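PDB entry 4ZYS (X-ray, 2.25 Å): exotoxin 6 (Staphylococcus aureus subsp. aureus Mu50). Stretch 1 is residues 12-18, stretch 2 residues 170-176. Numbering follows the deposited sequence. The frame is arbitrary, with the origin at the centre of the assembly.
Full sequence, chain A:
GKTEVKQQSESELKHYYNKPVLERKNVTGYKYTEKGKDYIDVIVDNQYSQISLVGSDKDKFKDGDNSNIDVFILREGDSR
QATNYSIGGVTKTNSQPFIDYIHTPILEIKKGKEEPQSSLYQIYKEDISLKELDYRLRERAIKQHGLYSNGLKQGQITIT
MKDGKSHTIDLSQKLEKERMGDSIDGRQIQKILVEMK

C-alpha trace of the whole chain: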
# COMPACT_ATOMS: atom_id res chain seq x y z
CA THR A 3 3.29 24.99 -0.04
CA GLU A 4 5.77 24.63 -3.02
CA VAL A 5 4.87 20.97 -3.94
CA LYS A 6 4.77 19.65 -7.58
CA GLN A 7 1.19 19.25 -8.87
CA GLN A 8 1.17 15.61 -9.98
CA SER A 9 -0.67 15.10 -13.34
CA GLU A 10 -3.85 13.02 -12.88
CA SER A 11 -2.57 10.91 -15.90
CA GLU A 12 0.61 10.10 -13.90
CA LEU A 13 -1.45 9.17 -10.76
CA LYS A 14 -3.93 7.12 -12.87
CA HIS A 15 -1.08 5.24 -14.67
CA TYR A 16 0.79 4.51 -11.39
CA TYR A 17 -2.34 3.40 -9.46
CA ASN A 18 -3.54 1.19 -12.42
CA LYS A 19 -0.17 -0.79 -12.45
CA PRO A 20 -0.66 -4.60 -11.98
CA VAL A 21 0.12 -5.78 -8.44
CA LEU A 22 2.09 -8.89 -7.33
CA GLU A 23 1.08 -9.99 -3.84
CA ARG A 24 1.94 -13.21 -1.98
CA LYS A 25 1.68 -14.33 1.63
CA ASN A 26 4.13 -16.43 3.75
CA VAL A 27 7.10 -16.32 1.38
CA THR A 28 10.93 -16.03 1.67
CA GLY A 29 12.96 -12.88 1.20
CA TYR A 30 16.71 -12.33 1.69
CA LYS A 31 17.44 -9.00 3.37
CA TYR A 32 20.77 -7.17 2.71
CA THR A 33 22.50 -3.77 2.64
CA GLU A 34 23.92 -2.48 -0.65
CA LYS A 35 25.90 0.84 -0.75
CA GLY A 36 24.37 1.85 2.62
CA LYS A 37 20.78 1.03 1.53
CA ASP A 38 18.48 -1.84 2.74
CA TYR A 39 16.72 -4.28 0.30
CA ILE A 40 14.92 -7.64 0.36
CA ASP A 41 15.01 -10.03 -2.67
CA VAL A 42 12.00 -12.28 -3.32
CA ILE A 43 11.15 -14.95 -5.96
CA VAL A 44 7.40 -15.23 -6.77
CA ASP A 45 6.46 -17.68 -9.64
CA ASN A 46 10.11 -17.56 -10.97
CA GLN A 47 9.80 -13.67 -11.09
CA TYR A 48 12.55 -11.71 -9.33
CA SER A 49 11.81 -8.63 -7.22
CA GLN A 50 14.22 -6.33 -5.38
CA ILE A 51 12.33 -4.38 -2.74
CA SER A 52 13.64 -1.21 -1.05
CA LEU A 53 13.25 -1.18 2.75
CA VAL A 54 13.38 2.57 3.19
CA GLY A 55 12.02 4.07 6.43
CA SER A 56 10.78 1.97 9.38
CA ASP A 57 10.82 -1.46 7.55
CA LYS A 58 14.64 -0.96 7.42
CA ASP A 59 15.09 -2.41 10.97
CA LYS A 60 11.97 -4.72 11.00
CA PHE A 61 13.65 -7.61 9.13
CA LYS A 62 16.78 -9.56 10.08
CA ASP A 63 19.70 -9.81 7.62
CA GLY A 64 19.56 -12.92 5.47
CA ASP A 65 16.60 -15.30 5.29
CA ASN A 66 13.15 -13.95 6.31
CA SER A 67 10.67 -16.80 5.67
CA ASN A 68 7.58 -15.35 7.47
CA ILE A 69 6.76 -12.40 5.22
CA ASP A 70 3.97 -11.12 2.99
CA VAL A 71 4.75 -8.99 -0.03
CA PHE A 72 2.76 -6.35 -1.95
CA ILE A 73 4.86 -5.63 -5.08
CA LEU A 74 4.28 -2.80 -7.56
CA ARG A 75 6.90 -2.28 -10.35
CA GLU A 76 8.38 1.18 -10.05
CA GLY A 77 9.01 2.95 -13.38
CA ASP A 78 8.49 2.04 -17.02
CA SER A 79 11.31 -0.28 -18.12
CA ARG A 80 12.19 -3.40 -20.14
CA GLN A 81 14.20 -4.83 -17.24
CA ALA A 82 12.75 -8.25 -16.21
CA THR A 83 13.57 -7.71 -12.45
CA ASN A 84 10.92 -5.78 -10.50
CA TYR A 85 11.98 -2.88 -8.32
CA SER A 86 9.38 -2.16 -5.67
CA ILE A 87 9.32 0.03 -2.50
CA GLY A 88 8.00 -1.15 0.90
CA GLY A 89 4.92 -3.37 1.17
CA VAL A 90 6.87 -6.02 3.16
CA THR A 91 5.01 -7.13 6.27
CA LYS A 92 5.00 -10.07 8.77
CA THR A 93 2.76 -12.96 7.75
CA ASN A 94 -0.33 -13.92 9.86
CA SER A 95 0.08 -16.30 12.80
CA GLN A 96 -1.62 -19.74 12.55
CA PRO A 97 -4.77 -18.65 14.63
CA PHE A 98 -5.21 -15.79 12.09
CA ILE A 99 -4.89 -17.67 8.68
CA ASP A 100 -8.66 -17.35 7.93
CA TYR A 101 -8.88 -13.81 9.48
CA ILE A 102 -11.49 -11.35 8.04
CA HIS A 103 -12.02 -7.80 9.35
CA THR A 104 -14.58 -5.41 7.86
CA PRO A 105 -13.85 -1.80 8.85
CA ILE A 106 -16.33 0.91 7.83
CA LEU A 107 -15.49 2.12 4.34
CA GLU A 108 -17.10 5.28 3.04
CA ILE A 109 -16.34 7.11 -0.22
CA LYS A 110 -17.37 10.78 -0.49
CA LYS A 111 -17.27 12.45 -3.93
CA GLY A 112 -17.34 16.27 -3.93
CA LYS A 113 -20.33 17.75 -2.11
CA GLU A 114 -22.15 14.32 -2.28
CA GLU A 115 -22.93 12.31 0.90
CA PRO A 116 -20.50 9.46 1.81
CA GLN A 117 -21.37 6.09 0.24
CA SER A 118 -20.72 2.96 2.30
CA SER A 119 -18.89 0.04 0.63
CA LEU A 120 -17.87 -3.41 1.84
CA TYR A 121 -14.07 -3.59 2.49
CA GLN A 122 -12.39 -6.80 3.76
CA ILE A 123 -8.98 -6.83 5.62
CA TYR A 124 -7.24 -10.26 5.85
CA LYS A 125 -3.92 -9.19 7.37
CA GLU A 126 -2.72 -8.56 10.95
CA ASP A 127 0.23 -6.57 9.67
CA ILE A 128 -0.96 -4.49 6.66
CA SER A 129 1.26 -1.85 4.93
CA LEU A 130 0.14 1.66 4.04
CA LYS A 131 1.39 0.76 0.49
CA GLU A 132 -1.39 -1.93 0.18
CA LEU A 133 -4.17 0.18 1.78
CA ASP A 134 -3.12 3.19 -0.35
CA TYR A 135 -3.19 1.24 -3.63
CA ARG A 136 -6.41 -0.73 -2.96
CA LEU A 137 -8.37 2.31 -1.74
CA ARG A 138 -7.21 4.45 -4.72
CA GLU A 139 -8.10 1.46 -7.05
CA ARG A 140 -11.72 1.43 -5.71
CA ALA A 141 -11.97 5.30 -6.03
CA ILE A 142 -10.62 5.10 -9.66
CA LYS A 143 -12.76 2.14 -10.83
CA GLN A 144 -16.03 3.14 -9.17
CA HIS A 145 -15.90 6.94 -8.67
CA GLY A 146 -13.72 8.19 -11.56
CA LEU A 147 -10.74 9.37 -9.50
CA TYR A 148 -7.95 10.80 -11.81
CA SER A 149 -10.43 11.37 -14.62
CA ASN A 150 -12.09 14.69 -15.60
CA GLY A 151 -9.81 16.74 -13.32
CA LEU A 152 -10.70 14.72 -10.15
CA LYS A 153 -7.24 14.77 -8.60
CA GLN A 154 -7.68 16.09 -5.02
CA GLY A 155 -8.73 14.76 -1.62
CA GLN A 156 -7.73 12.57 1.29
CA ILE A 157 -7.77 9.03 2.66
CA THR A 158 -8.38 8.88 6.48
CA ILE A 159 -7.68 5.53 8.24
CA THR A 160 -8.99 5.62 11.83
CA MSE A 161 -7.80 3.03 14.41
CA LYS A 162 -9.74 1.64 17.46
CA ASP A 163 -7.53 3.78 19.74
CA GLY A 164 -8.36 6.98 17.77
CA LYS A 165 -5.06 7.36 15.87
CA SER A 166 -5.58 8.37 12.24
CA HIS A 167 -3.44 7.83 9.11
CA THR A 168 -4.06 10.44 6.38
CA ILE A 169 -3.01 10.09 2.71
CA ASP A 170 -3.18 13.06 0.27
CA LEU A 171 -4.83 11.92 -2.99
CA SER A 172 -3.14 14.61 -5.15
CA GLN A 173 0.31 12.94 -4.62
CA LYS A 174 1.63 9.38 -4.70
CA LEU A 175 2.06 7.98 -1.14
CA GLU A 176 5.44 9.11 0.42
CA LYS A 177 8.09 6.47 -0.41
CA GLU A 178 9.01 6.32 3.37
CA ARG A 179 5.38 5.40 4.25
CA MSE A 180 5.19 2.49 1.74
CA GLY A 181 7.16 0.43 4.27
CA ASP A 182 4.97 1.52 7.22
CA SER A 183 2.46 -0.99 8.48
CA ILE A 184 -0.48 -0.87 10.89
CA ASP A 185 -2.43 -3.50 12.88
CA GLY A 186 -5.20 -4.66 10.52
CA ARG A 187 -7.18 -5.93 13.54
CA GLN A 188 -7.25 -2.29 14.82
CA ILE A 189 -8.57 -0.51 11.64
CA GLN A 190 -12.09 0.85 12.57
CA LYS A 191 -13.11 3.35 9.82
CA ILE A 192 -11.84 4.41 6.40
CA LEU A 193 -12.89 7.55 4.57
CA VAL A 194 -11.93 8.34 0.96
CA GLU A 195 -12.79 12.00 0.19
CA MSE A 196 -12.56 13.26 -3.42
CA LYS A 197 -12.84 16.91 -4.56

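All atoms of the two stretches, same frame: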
# COMPACT_ATOMS: atom_id res chain seq x y z
N GLU A 12 -0.49 10.74 -14.63
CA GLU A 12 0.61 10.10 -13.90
C GLU A 12 0.05 9.26 -12.75
O GLU A 12 0.37 8.09 -12.65
CB GLU A 12 1.60 11.16 -13.39
CG GLU A 12 2.38 11.86 -14.50
CD GLU A 12 3.10 13.15 -14.16
OE1 GLU A 12 2.99 13.64 -13.01
OE2 GLU A 12 3.76 13.70 -15.07
N LEU A 13 -0.81 9.85 -11.90
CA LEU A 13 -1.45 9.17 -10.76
C LEU A 13 -2.34 7.99 -11.24
O LEU A 13 -2.25 6.89 -10.70
CB LEU A 13 -2.25 10.18 -9.92
CG LEU A 13 -1.43 11.35 -9.32
CD1 LEU A 13 -2.32 12.51 -8.94
CD2 LEU A 13 -0.60 10.92 -8.13
N LYS A 14 -3.11 8.19 -12.31
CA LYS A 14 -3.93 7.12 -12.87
C LYS A 14 -3.05 5.95 -13.34
O LYS A 14 -3.32 4.81 -12.97
CB LYS A 14 -4.80 7.63 -14.03
CG LYS A 14 -6.04 6.77 -14.27
CD LYS A 14 -6.75 7.15 -15.55
CE LYS A 14 -7.98 6.32 -15.84
NZ LYS A 14 -7.65 4.96 -16.38
N HIS A 15 -1.99 6.25 -14.13
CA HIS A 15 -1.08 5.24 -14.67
C HIS A 15 -0.43 4.43 -13.53
O HIS A 15 -0.49 3.19 -13.52
CB HIS A 15 -0.02 5.90 -15.57
CG HIS A 15 0.98 4.92 -16.09
ND1 HIS A 15 0.67 4.07 -17.16
CD2 HIS A 15 2.21 4.61 -15.62
CE1 HIS A 15 1.75 3.31 -17.33
NE2 HIS A 15 2.70 3.60 -16.43
N TYR A 16 0.13 5.13 -12.53
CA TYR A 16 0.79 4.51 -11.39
C TYR A 16 -0.18 3.61 -10.61
O TYR A 16 0.14 2.44 -10.37
CB TYR A 16 1.40 5.59 -10.46
CG TYR A 16 2.15 5.02 -9.28
CD1 TYR A 16 3.44 4.54 -9.41
CD2 TYR A 16 1.54 4.92 -8.03
CE1 TYR A 16 4.12 3.99 -8.33
CE2 TYR A 16 2.21 4.38 -6.94
CZ TYR A 16 3.50 3.91 -7.10
OH TYR A 16 4.16 3.37 -6.04
N TYR A 17 -1.37 4.14 -10.26
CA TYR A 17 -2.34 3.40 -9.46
C TYR A 17 -3.15 2.36 -10.27
O TYR A 17 -3.85 1.57 -9.65
CB TYR A 17 -3.23 4.36 -8.67
CG TYR A 17 -2.44 4.89 -7.48
CD1 TYR A 17 -2.09 4.05 -6.43
CD2 TYR A 17 -1.89 6.17 -7.51
CE1 TYR A 17 -1.30 4.50 -5.38
CE2 TYR A 17 -1.10 6.63 -6.46
CZ TYR A 17 -0.83 5.80 -5.38
OH TYR A 17 -0.04 6.24 -4.34
N ASN A 18 -2.93 2.25 -11.60
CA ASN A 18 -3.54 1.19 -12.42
C ASN A 18 -2.51 0.06 -12.71
O ASN A 18 -2.86 -0.91 -13.38
CB ASN A 18 -4.10 1.75 -13.74
CG ASN A 18 -5.48 2.39 -13.59
OD1 ASN A 18 -6.24 2.10 -12.66
ND2 ASN A 18 -5.83 3.27 -14.51
N ASP A 170 -2.79 12.04 1.24
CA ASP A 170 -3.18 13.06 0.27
C ASP A 170 -3.32 12.41 -1.12
O ASP A 170 -2.42 11.73 -1.59
CB ASP A 170 -2.14 14.20 0.30
CG ASP A 170 -2.34 15.37 -0.65
OD1 ASP A 170 -3.36 15.38 -1.39
OD2 ASP A 170 -1.46 16.25 -0.68
N LEU A 171 -4.50 12.56 -1.72
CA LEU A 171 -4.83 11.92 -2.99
C LEU A 171 -4.18 12.58 -4.19
O LEU A 171 -4.08 11.95 -5.26
CB LEU A 171 -6.35 11.86 -3.18
CG LEU A 171 -7.07 10.76 -2.37
CD1 LEU A 171 -8.59 10.74 -2.66
CD2 LEU A 171 -6.48 9.38 -2.67
N SER A 172 -3.74 13.84 -4.05
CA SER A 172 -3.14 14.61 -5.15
C SER A 172 -1.67 14.24 -5.37
O SER A 172 -1.06 14.71 -6.34
CB SER A 172 -3.31 16.11 -4.92
OG SER A 172 -2.49 16.59 -3.87
N GLN A 173 -1.09 13.40 -4.48
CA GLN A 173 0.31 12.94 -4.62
C GLN A 173 0.36 11.46 -4.51
O GLN A 173 -0.54 10.91 -3.88
CB GLN A 173 1.21 13.53 -3.50
CG GLN A 173 1.30 15.06 -3.40
CD GLN A 173 1.97 15.71 -4.60
OE1 GLN A 173 2.84 15.12 -5.26
NE2 GLN A 173 1.59 16.95 -4.88
N LYS A 174 1.43 10.80 -5.01
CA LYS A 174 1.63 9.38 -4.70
C LYS A 174 1.91 9.30 -3.20
O LYS A 174 2.35 10.30 -2.63
CB LYS A 174 2.84 8.78 -5.47
CG LYS A 174 2.68 8.67 -6.99
CD LYS A 174 3.69 7.72 -7.60
CE LYS A 174 5.09 8.24 -7.76
NZ LYS A 174 6.02 7.15 -8.17
N LEU A 175 1.70 8.14 -2.56
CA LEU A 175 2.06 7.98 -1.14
C LEU A 175 3.57 8.19 -0.98
O LEU A 175 4.32 7.78 -1.88
CB LEU A 175 1.67 6.57 -0.66
CG LEU A 175 2.05 6.14 0.76
CD1 LEU A 175 1.34 6.96 1.79
CD2 LEU A 175 1.75 4.65 0.97
N GLU A 176 4.01 8.86 0.12
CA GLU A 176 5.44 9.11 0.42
C GLU A 176 6.17 7.77 0.44
O GLU A 176 5.71 6.82 1.08
CB GLU A 176 5.61 9.83 1.77
CG GLU A 176 5.09 11.25 1.79
CD GLU A 176 3.64 11.48 2.20
OE1 GLU A 176 2.84 10.51 2.20
OE2 GLU A 176 3.30 12.65 2.49

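What shapes the start of stretch 2 before it meets the helix? A type I beta turn runs from D170 to Q173, and the side chain of D170, its first residue, braces it from within. Its OD1 accepts two hydrogen bonds from S172, one from the backbone N at 3.1 Å and one from OG at 2.9 Å. D170 makes no contact with the helix; these bonds lie wholly within the turn.

How does the turn meet L13? It does so chiefly through its backbone. L13 CD1 lies 4.1 Å from L171 O and 3.6 Å from S172 O, while the CA-to-CB bonds of S172 and Q173 point away from the helix. L13 CD2 then packs 3.8 Å from Q173 C and 3.7 Å from K174 N. The CA-to-CB bond of L13 points sideways, but the end of the side chain comes nearer and lies along successive residues of the loop.

Why does K174 give up more surface to the helix than any other residue of stretch 2? Its aliphatic chain crosses one face of the Y16 ring, with K174 CD 3.5 Å from Y16 CG. The same CD stands almost directly over the ring centre, making a CH-pi contact. K174 NZ, farther along, lies off-centre in a cation-pi interaction with that ring. The lysine thus offers both methylene packing and charge to one aromatic ring. Its CG also approaches L13 CD2, at 4.1 Å.

What fixes the loop beyond K174? L175 N donates a hydrogen bond to Y17 OH, at 3.1 Å and with a nearly straight N-H...O angle of 160°. This is the one hydrogen bond between the stretches. L175 N and K174 CA lie at the edge of the Y17 ring, near its plane, so the tyrosine meets the loop hydroxyl-first.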